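Local coordinates for protein secretory pathway GDP dissociation inhibitor (Saccharomyces cerevisiae, PDB 2BCG) that inhibits GDP dissociation from Sec4, has an essential role in the yeast secretory pathway, and extracts GDP-bound Ypt7 from vacuolar membranes, at residues G20-I25 with D428-I433; G48-V53 with D85-F90; L399-E404 with L413-D418. All coordinates share one frame; numbering follows the deposited sequence. Where two conformers were deposited one is given.

Interaction 1: residues G20-I25 with D428-I433; sequences GITECI and DDVKDI
Thr22 and Val430 meet through torsions that share out their branches: chi1 of -59° puts OG1 of Thr22 anti to its carbonyl carbon and leaves CG2 anti to the backbone N, while chi1 of 167° puts CG1 of Val430 anti to its own N and CG2 beside that N. The two side chains run past one another, oppositely directed, with Thr22 CG2 3.9 Å from Val430 CG2. The same threonine methyl meets the tip of Ile433, CG2 to CD1 at 3.8 Å, the two side chains being roughly perpendicular. One turn further along, the other branch of Val430 is used, its CG1 lying 3.8 Å from Ile25 CG2, again with the side chains nearly square to each other. Val430 thus sits between Thr22 and Ile25, CG2 facing mainly the threonine and CG1 the isoleucine methyl.

No direct hydrogen bond joins the two segments. Their polar link is a water that accepts from Thr22 OG1 at 2.8 Å and donates to Asp429 OD2 at 2.7 Å. That carboxylate oxygen also takes the backbone N-H of Arg415, so one buried oxygen is gripped twice. The short axes cross at -45°, 9.7 Å apart at closest, and all the touching residues are buried.

Gly20 is the N-cap of helix 21-32, which follows strand 14-17 in the glycine-rich beta-alpha start of a Rossmann-like fold, as in dinucleotide-binding relatives of the same clan. Helix 424-438, which follows the edge strand 411-413 of the same parallel sheet, packs on one flank of helix 21-32, while helix 243-254 meets Ile21, Cys24 and Ile25.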
loop_
_atom_site.group_PDB
_atom_site.type_symbol
_atom_site.label_atom_id
_atom_site.label_comp_id
_atom_site.label_asym_id
_atom_site.label_seq_id
_atom_site.Cartn_x
_atom_site.Cartn_y
_atom_site.Cartn_z
ATOM N N GLY A 20 3.335 -9.574 0.913
ATOM C CA GLY A 20 2.081 -9.088 0.339
ATOM C C GLY A 20 1.183 -8.371 1.324
ATOM O O GLY A 20 1.257 -8.586 2.551
ATOM N N ILE A 21 0.278 -7.555 0.793
ATOM C CA ILE A 21 -0.599 -6.772 1.664
ATOM C C ILE A 21 -1.442 -7.627 2.671
ATOM O O ILE A 21 -1.625 -7.224 3.811
ATOM C CB ILE A 21 -1.506 -5.843 0.812
ATOM C CG1 ILE A 21 -2.350 -4.903 1.680
ATOM C CG2 ILE A 21 -2.371 -6.628 -0.178
ATOM C CD1 ILE A 21 -1.580 -4.090 2.654
ATOM N N THR A 22 -1.985 -8.762 2.252
ATOM C CA THR A 22 -2.766 -9.569 3.200
ATOM C C THR A 22 -1.921 -9.908 4.424
ATOM O O THR A 22 -2.376 -9.723 5.566
ATOM C CB THR A 22 -3.259 -10.835 2.525
ATOM O OG1 THR A 22 -4.053 -10.482 1.401
ATOM C CG2 THR A 22 -4.046 -11.721 3.502
ATOM N N GLU A 23 -0.681 -10.335 4.185
ATOM C CA GLU A 23 0.222 -10.742 5.278
ATOM C C GLU A 23 0.641 -9.543 6.112
ATOM O O GLU A 23 0.752 -9.629 7.340
ATOM C CB GLU A 23 1.479 -11.427 4.749
ATOM C CG GLU A 23 1.287 -12.882 4.386
ATOM C CD GLU A 23 0.431 -13.110 3.153
ATOM O OE1 GLU A 23 -0.239 -14.175 3.088
ATOM O OE2 GLU A 23 0.495 -12.287 2.207
ATOM N N CYS A 24 0.950 -8.426 5.444
ATOM C CA CYS A 24 1.374 -7.245 6.189
ATOM C C CYS A 24 0.212 -6.725 7.075
ATOM O O CYS A 24 0.460 -6.335 8.201
ATOM C CB CYS A 24 1.891 -6.145 5.265
ATOM S SG CYS A 24 3.427 -6.593 4.442
ATOM N N ILE A 25 -1.037 -6.776 6.603
ATOM C CA ILE A 25 -2.150 -6.348 7.470
ATOM C C ILE A 25 -2.255 -7.240 8.688
ATOM O O ILE A 25 -2.405 -6.757 9.823
ATOM C CB ILE A 25 -3.502 -6.294 6.722
ATOM C CG1 ILE A 25 -3.415 -5.184 5.662
ATOM C CG2 ILE A 25 -4.650 -5.942 7.709
ATOM C CD1 ILE A 25 -4.657 -5.102 4.728
ATOM N N ASP A 428 -11.723 -9.249 2.979
ATOM C CA ASP A 428 -12.493 -10.450 3.370
ATOM C C ASP A 428 -11.526 -11.559 3.782
ATOM O O ASP A 428 -11.767 -12.263 4.781
ATOM C CB ASP A 428 -13.425 -10.946 2.252
ATOM C CG ASP A 428 -14.602 -10.024 2.028
ATOM O OD1 ASP A 428 -15.277 -10.219 0.988
ATOM O OD2 ASP A 428 -14.871 -9.137 2.871
ATOM N N ASP A 429 -10.452 -11.742 2.992
ATOM C CA ASP A 429 -9.460 -12.788 3.265
ATOM C C ASP A 429 -8.735 -12.482 4.584
ATOM O O ASP A 429 -8.590 -13.358 5.443
ATOM C CB ASP A 429 -8.455 -12.892 2.114
ATOM C CG ASP A 429 -7.672 -14.193 2.123
ATOM O OD1 ASP A 429 -8.186 -15.213 2.683
ATOM O OD2 ASP A 429 -6.561 -14.210 1.549
ATOM N N VAL A 430 -8.282 -11.244 4.779
ATOM C CA VAL A 430 -7.698 -10.868 6.079
ATOM C C VAL A 430 -8.620 -11.233 7.259
ATOM O O VAL A 430 -8.187 -11.837 8.227
ATOM C CB VAL A 430 -7.421 -9.354 6.110
ATOM C CG1 VAL A 430 -7.121 -8.835 7.545
ATOM C CG2 VAL A 430 -6.258 -9.028 5.148
ATOM N N LYS A 431 -9.890 -10.841 7.172
ATOM C CA LYS A 431 -10.824 -11.056 8.302
ATOM C C LYS A 431 -11.021 -12.543 8.534
ATOM O O LYS A 431 -11.048 -13.014 9.697
ATOM C CB LYS A 431 -12.186 -10.405 8.026
ATOM C CG LYS A 431 -12.193 -8.882 8.235
ATOM C CD LYS A 431 -13.576 -8.195 8.001
ATOM C CE LYS A 431 -13.914 -8.014 6.522
ATOM N NZ LYS A 431 -15.169 -7.207 6.258
ATOM N N ASP A 432 -11.130 -13.301 7.445
ATOM C CA ASP A 432 -11.328 -14.736 7.555
ATOM C C ASP A 432 -10.097 -15.394 8.196
ATOM O O ASP A 432 -10.233 -16.217 9.116
ATOM C CB ASP A 432 -11.622 -15.329 6.169
ATOM C CG ASP A 432 -11.853 -16.812 6.221
ATOM O OD1 ASP A 432 -11.217 -17.555 5.425
ATOM O OD2 ASP A 432 -12.658 -17.261 7.100
ATOM N N ILE A 433 -8.901 -15.003 7.750
ATOM C CA ILE A 433 -7.647 -15.588 8.272
ATOM C C ILE A 433 -7.508 -15.217 9.749
ATOM O O ILE A 433 -7.115 -16.061 10.569
ATOM C CB ILE A 433 -6.386 -15.101 7.479
ATOM C CG1 ILE A 433 -6.394 -15.623 6.035
ATOM C CG2 ILE A 433 -5.079 -15.600 8.178
ATOM C CD1 ILE A 433 -5.434 -14.834 5.106
HETATM O O HOH W 1 -5.316 -12.435 -0.127
#

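Interaction 2: residues G48-V53 with D85-F90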
loop_
_atom_site.group_PDB
_atom_site.type_symbol
_atom_site.label_atom_id
_atom_site.label_comp_id
_atom_site.label_asym_id
_atom_site.label_seq_id
_atom_site.Cartn_x
_atom_site.Cartn_y
_atom_site.Cartn_z
ATOM N N GLY A 48 5.334 -8.547 -2.112
ATOM C CA GLY A 48 4.927 -9.857 -2.656
ATOM C C GLY A 48 4.340 -9.687 -4.060
ATOM O O GLY A 48 4.804 -8.845 -4.884
ATOM N N GLU A 49 3.309 -10.462 -4.362
ATOM C CA GLU A 49 2.806 -10.470 -5.741
ATOM C C GLU A 49 2.093 -9.182 -6.176
ATOM O O GLU A 49 1.913 -8.936 -7.390
ATOM C CB GLU A 49 1.900 -11.682 -5.964
ATOM C CG GLU A 49 2.659 -13.004 -5.990
ATOM C CD GLU A 49 3.570 -13.136 -7.199
ATOM O OE1 GLU A 49 3.214 -12.623 -8.282
ATOM O OE2 GLU A 49 4.643 -13.752 -7.070
ATOM N N ALA A 50 1.688 -8.361 -5.211
ATOM C CA ALA A 50 1.014 -7.113 -5.531
ATOM C C ALA A 50 1.923 -5.879 -5.297
ATOM O O ALA A 50 1.436 -4.790 -5.065
ATOM C CB ALA A 50 -0.299 -6.961 -4.759
ATOM N N ALA A 51 3.235 -6.099 -5.321
ATOM C CA ALA A 51 4.226 -5.016 -5.259
ATOM C C ALA A 51 4.032 -3.992 -6.389
ATOM O O ALA A 51 3.445 -4.311 -7.436
ATOM C CB ALA A 51 5.635 -5.601 -5.387
ATOM N N SER A 52 4.598 -2.805 -6.178
ATOM C CA SER A 52 4.811 -1.850 -7.231
ATOM C C SER A 52 6.295 -1.850 -7.539
ATOM O O SER A 52 7.123 -1.881 -6.594
ATOM C CB SER A 52 4.338 -0.452 -6.804
ATOM O OG SER A 52 2.961 -0.419 -6.443
ATOM N N VAL A 53 6.665 -1.827 -8.829
ATOM C CA VAL A 53 8.074 -1.973 -9.184
ATOM C C VAL A 53 8.550 -0.854 -10.109
ATOM O O VAL A 53 7.746 -0.112 -10.701
ATOM C CB VAL A 53 8.305 -3.340 -9.858
ATOM C CG1 VAL A 53 7.880 -4.495 -8.915
ATOM C CG2 VAL A 53 7.566 -3.415 -11.191
ATOM N N ASP A 85 2.245 -0.858 -10.374
ATOM C CA ASP A 85 1.544 -2.004 -9.777
ATOM C C ASP A 85 1.682 -3.228 -10.681
ATOM O O ASP A 85 1.463 -3.170 -11.908
ATOM C CB ASP A 85 0.052 -1.700 -9.621
ATOM C CG ASP A 85 -0.227 -0.535 -8.701
ATOM O OD1 ASP A 85 0.601 -0.215 -7.816
ATOM O OD2 ASP A 85 -1.316 0.063 -8.879
ATOM N N LEU A 86 1.994 -4.365 -10.068
ATOM C CA LEU A 86 1.945 -5.618 -10.813
ATOM C C LEU A 86 0.506 -6.145 -10.920
ATOM O O LEU A 86 0.167 -6.848 -11.869
ATOM C CB LEU A 86 2.826 -6.643 -10.112
ATOM C CG LEU A 86 4.350 -6.323 -10.074
ATOM C CD1 LEU A 86 5.090 -7.346 -9.237
ATOM C CD2 LEU A 86 4.938 -6.349 -11.456
ATOM N N ILE A 87 -0.316 -5.798 -9.914
ATOM C CA ILE A 87 -1.701 -6.256 -9.840
ATOM C C ILE A 87 -2.635 -5.064 -9.557
ATOM O O ILE A 87 -2.551 -4.470 -8.481
ATOM C CB ILE A 87 -1.898 -7.364 -8.761
ATOM C CG1 ILE A 87 -1.014 -8.559 -9.100
ATOM C CG2 ILE A 87 -3.413 -7.717 -8.661
ATOM C CD1 ILE A 87 -1.163 -9.727 -8.126
ATOM N N PRO A 88 -3.504 -4.711 -10.521
ATOM C CA PRO A 88 -4.273 -3.492 -10.330
ATOM C C PRO A 88 -5.392 -3.648 -9.286
ATOM O O PRO A 88 -6.153 -4.613 -9.308
ATOM C CB PRO A 88 -4.823 -3.218 -11.742
ATOM C CG PRO A 88 -4.969 -4.585 -12.339
ATOM C CD PRO A 88 -3.821 -5.382 -11.803
ATOM N N LYS A 89 -5.493 -2.685 -8.390
ATOM C CA LYS A 89 -6.633 -2.640 -7.453
ATOM C C LYS A 89 -6.874 -1.194 -7.087
ATOM O O LYS A 89 -5.884 -0.434 -6.915
ATOM C CB LYS A 89 -6.335 -3.370 -6.131
ATOM C CG LYS A 89 -5.954 -4.809 -6.271
ATOM C CD LYS A 89 -7.211 -5.663 -6.451
ATOM C CE LYS A 89 -6.836 -7.096 -6.670
ATOM N NZ LYS A 89 -8.087 -7.913 -6.812
ATOM N N PHE A 90 -8.159 -0.814 -6.985
ATOM C CA PHE A 90 -8.573 0.394 -6.296
ATOM C C PHE A 90 -9.101 0.108 -4.883
ATOM O O PHE A 90 -9.386 -1.042 -4.534
ATOM C CB PHE A 90 -9.639 1.101 -7.112
ATOM C CG PHE A 90 -9.123 1.636 -8.442
ATOM C CD1 PHE A 90 -9.720 1.268 -9.657
ATOM C CD2 PHE A 90 -8.046 2.517 -8.479
ATOM C CE1 PHE A 90 -9.241 1.795 -10.877
ATOM C CE2 PHE A 90 -7.562 3.018 -9.699
ATOM C CZ PHE A 90 -8.178 2.666 -10.896
HETATM O O HOH W 2 0.068 -4.346 -7.460
#
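Ser52 and Asp85 make the tight end of this contact. The serine OG, anti to its carbonyl carbon at chi1 -58°, donates to Asp85 OD1 over 2.7 Å, meeting that oxygen nearly along its C-O axis. Both atoms are gripped again from outside: Ser52 OG by the backbone N of Gly242, Asp85 OD1 by that of Leu241, while Asp85 OD2 bonds to the hydroxyl of Tyr236. These three residues belong to region 236-261, which interacts with Ypt1, so the pair probably helps position the backbone of that region. Next to it, Leu86 N donates to Ala51 O at 3.0 Å with an N-H...O angle of 160°. The buried Ile87 also fits closely, its CG1 and CD1 both resting on the carbonyl oxygen of Glu49, with CD1 3.3 Å from Glu49 O.

Strands 52-53 and 84-85 form a small two-stranded antiparallel sheet, in which Ser52 and Asp85 are a non-hydrogen-bonded pair with CA atoms 4.1 Å apart and both side chains on one face. Beyond it the chains part, and Ala50 and Ile87 stand opposite each other with their CA atoms 5.2 Å apart. A water fills in here, accepting from Ile87 N at 2.9 Å and giving a weak bond to Ala50 O. Among the buried residues, Ala50 CB and Ile87 CB stand 4.3 Å apart, and Tyr417 packs on both.

The partly exposed flank is held by looser, apolar touches. Here Leu86 and Val53 lie roughly perpendicular, Leu86 CD2 to Val53 CG2 at 3.9 Å, with helix 55-62 packing against both.

Interaction 3: residues L399-E404 with L413-D418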
loop_
_atom_site.group_PDB
_atom_site.type_symbol
_atom_site.label_atom_id
_atom_site.label_comp_id
_atom_site.label_asym_id
_atom_site.label_seq_id
_atom_site.Cartn_x
_atom_site.Cartn_y
_atom_site.Cartn_z
ATOM N N LEU A 399 -4.431 -18.315 -10.289
ATOM C CA LEU A 399 -4.944 -18.015 -8.950
ATOM C C LEU A 399 -4.965 -19.255 -8.055
ATOM O O LEU A 399 -5.492 -20.306 -8.450
ATOM C CB LEU A 399 -6.344 -17.421 -9.019
ATOM C CG LEU A 399 -6.471 -16.180 -9.894
ATOM C CD1 LEU A 399 -7.919 -15.732 -9.748
ATOM C CD2 LEU A 399 -5.468 -15.100 -9.444
ATOM N N PHE A 400 -4.416 -19.098 -6.855
ATOM C CA PHE A 400 -4.360 -20.182 -5.846
ATOM C C PHE A 400 -5.164 -19.875 -4.591
ATOM O O PHE A 400 -5.405 -18.705 -4.236
ATOM C CB PHE A 400 -2.896 -20.507 -5.501
ATOM C CG PHE A 400 -2.112 -20.964 -6.678
ATOM C CD1 PHE A 400 -1.256 -20.081 -7.351
ATOM C CD2 PHE A 400 -2.259 -22.274 -7.162
ATOM C CE1 PHE A 400 -0.538 -20.499 -8.470
ATOM C CE2 PHE A 400 -1.549 -22.693 -8.290
ATOM C CZ PHE A 400 -0.698 -21.795 -8.961
ATOM N N GLU A 401 -5.627 -20.938 -3.927
ATOM C CA GLU A 401 -6.287 -20.786 -2.636
ATOM C C GLU A 401 -5.821 -21.935 -1.754
ATOM O O GLU A 401 -5.328 -22.932 -2.273
ATOM C CB GLU A 401 -7.821 -20.806 -2.775
ATOM C CG GLU A 401 -8.353 -22.094 -3.420
ATOM C CD GLU A 401 -9.854 -22.110 -3.558
ATOM O OE1 GLU A 401 -10.357 -22.902 -4.381
ATOM O OE2 GLU A 401 -10.550 -21.363 -2.844
ATOM N N PRO A 402 -5.901 -21.764 -0.437
ATOM C CA PRO A 402 -5.489 -22.880 0.429
ATOM C C PRO A 402 -6.439 -24.068 0.292
ATOM O O PRO A 402 -7.647 -23.890 0.129
ATOM C CB PRO A 402 -5.596 -22.312 1.836
ATOM C CG PRO A 402 -6.323 -21.033 1.751
ATOM C CD PRO A 402 -6.353 -20.584 0.324
ATOM N N ARG A 403 -5.857 -25.255 0.381
ATOM C CA ARG A 403 -6.640 -26.487 0.374
ATOM C C ARG A 403 -7.460 -26.594 1.665
ATOM O O ARG A 403 -8.599 -27.079 1.637
ATOM C CB ARG A 403 -5.690 -27.669 0.203
ATOM C CG ARG A 403 -5.081 -27.786 -1.189
ATOM C CD ARG A 403 -4.142 -28.984 -1.322
ATOM N NE ARG A 403 -3.416 -28.964 -2.598
ATOM C CZ ARG A 403 -3.914 -29.386 -3.767
ATOM N NH1 ARG A 403 -5.151 -29.886 -3.841
ATOM N NH2 ARG A 403 -3.177 -29.297 -4.875
ATOM N N GLU A 404 -6.887 -26.143 2.784
ATOM C CA GLU A 404 -7.525 -26.225 4.108
ATOM C C GLU A 404 -7.365 -24.909 4.886
ATOM O O GLU A 404 -6.541 -24.068 4.493
ATOM C CB GLU A 404 -6.962 -27.411 4.925
ATOM C CG GLU A 404 -6.990 -28.784 4.228
ATOM C CD GLU A 404 -8.400 -29.327 3.976
ATOM O OE1 GLU A 404 -9.366 -28.909 4.668
ATOM O OE2 GLU A 404 -8.554 -30.186 3.067
ATOM N N LEU A 413 -2.968 -19.816 5.292
ATOM C CA LEU A 413 -2.554 -19.302 3.982
ATOM C C LEU A 413 -3.536 -18.330 3.411
ATOM O O LEU A 413 -4.775 -18.468 3.539
ATOM C CB LEU A 413 -2.356 -20.462 3.011
ATOM C CG LEU A 413 -1.292 -21.465 3.496
ATOM C CD1 LEU A 413 -1.239 -22.739 2.670
ATOM C CD2 LEU A 413 0.097 -20.832 3.646
ATOM N N SER A 414 -2.979 -17.327 2.730
ATOM C CA SER A 414 -3.827 -16.373 2.025
ATOM C C SER A 414 -4.166 -16.852 0.611
ATOM O O SER A 414 -3.490 -17.742 0.053
ATOM C CB SER A 414 -3.107 -15.002 1.957
ATOM O OG SER A 414 -1.839 -15.162 1.314
ATOM N N ARG A 415 -5.167 -16.207 0.013
ATOM C CA ARG A 415 -5.521 -16.431 -1.378
ATOM C C ARG A 415 -4.693 -15.534 -2.330
ATOM O O ARG A 415 -4.354 -14.390 -1.999
ATOM C CB ARG A 415 -7.010 -16.129 -1.576
ATOM C CG ARG A 415 -7.997 -16.979 -0.707
ATOM C CD ARG A 415 -9.414 -16.442 -0.865
ATOM N NE ARG A 415 -9.851 -16.747 -2.227
ATOM C CZ ARG A 415 -10.398 -17.895 -2.612
ATOM N NH1 ARG A 415 -10.648 -18.864 -1.721
ATOM N NH2 ARG A 415 -10.720 -18.069 -3.894
ATOM N N SER A 416 -4.367 -16.047 -3.512
ATOM C CA SER A 416 -3.737 -15.173 -4.527
ATOM C C SER A 416 -4.629 -13.970 -4.802
ATOM O O SER A 416 -5.861 -14.057 -4.684
ATOM C CB SER A 416 -3.507 -15.902 -5.849
ATOM O OG SER A 416 -2.755 -17.068 -5.686
ATOM N N TYR A 417 -4.032 -12.832 -5.168
ATOM C CA TYR A 417 -4.873 -11.639 -5.449
ATOM C C TYR A 417 -5.659 -11.852 -6.732
ATOM O O TYR A 417 -5.094 -12.266 -7.746
ATOM C CB TYR A 417 -3.990 -10.387 -5.530
ATOM C CG TYR A 417 -3.251 -10.197 -4.221
ATOM C CD1 TYR A 417 -3.949 -9.783 -3.077
ATOM C CD2 TYR A 417 -1.893 -10.497 -4.097
ATOM C CE1 TYR A 417 -3.340 -9.682 -1.844
ATOM C CE2 TYR A 417 -1.237 -10.362 -2.853
ATOM C CZ TYR A 417 -1.976 -9.949 -1.730
ATOM O OH TYR A 417 -1.377 -9.852 -0.486
ATOM N N ASP A 418 -6.962 -11.605 -6.635
ATOM C CA ASP A 418 -7.888 -12.067 -7.664
ATOM C C ASP A 418 -8.119 -11.006 -8.749
ATOM O O ASP A 418 -7.439 -9.971 -8.775
ATOM C CB ASP A 418 -9.198 -12.567 -7.012
ATOM C CG ASP A 418 -10.022 -11.462 -6.355
ATOM O OD1 ASP A 418 -10.895 -11.781 -5.488
ATOM O OD2 ASP A 418 -9.855 -10.282 -6.711
HETATM O O HOH W 3 -7.037 -16.527 -5.384
HETATM O O HOH W 4 -12.354 -19.924 -5.034
HETATM O O HOH W 5 -4.683 -22.185 5.501
#
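Glu401 and Arg415 form the salt bridge of this contact, NH1 to OE2 at 2.7 Å. Their side chains run alongside each other in the same direction, and the carboxylate and guanidinium planes stand 84° apart. NH1 reaches the anti side of OE2 in a bent bond (139° at the hydrogen), tilted from the guanidinium plane, while Glu401 CB lies over a guanidinium face. A water links Arg415 NH2 to the same oxygen. An alanine in place of Glu401 would keep CB over that face but probably leave Arg415 without its charged mate and freer to turn.

Two hydrogen bonds join Ser416 to the Phe400 backbone. Its N donates to Phe400 O (2.9 Å), and its OG, anti to the carbonyl carbon at chi1 -55°, accepts from Phe400 N (2.9 Å); a second water bridges Phe400 O and Ser416 O.

The apolar contact is Pro402 CB against Leu413 CB at 3.9 Å. Separately, Leu399 CD2 packs against Tyr417 O at 3.3 Å.

The backbone of strand 391-402, an edge strand of the mixed sheet, bonds to strand 303-317; the 413-418 segment leaves the parallel sheet and leads to helix 424-438, so the contact joins two sheets.

From the N terminus, interaction 1 opens first at 20-25 and closes only at 428-433, so both other contacts fall within its span. Interaction 2 closes a shorter loop, from 48-53 to 85-90, long before interaction 3 pairs 399-404 with 413-418; these two follow in series and none of the three cross. The 413-418 segment is the shared link, reaching interaction 1 through Ser414 to Glu23 and Arg415 to Asp429, and interaction 2 through Asp418 to Lys89 and Tyr417 against Ala50 and Ile87. Interaction 1 packs the first and last helices together, interaction 2 closes the two-stranded sheet, and interaction 3 joins the mixed sheet's edge strand to the segment leaving the parallel sheet.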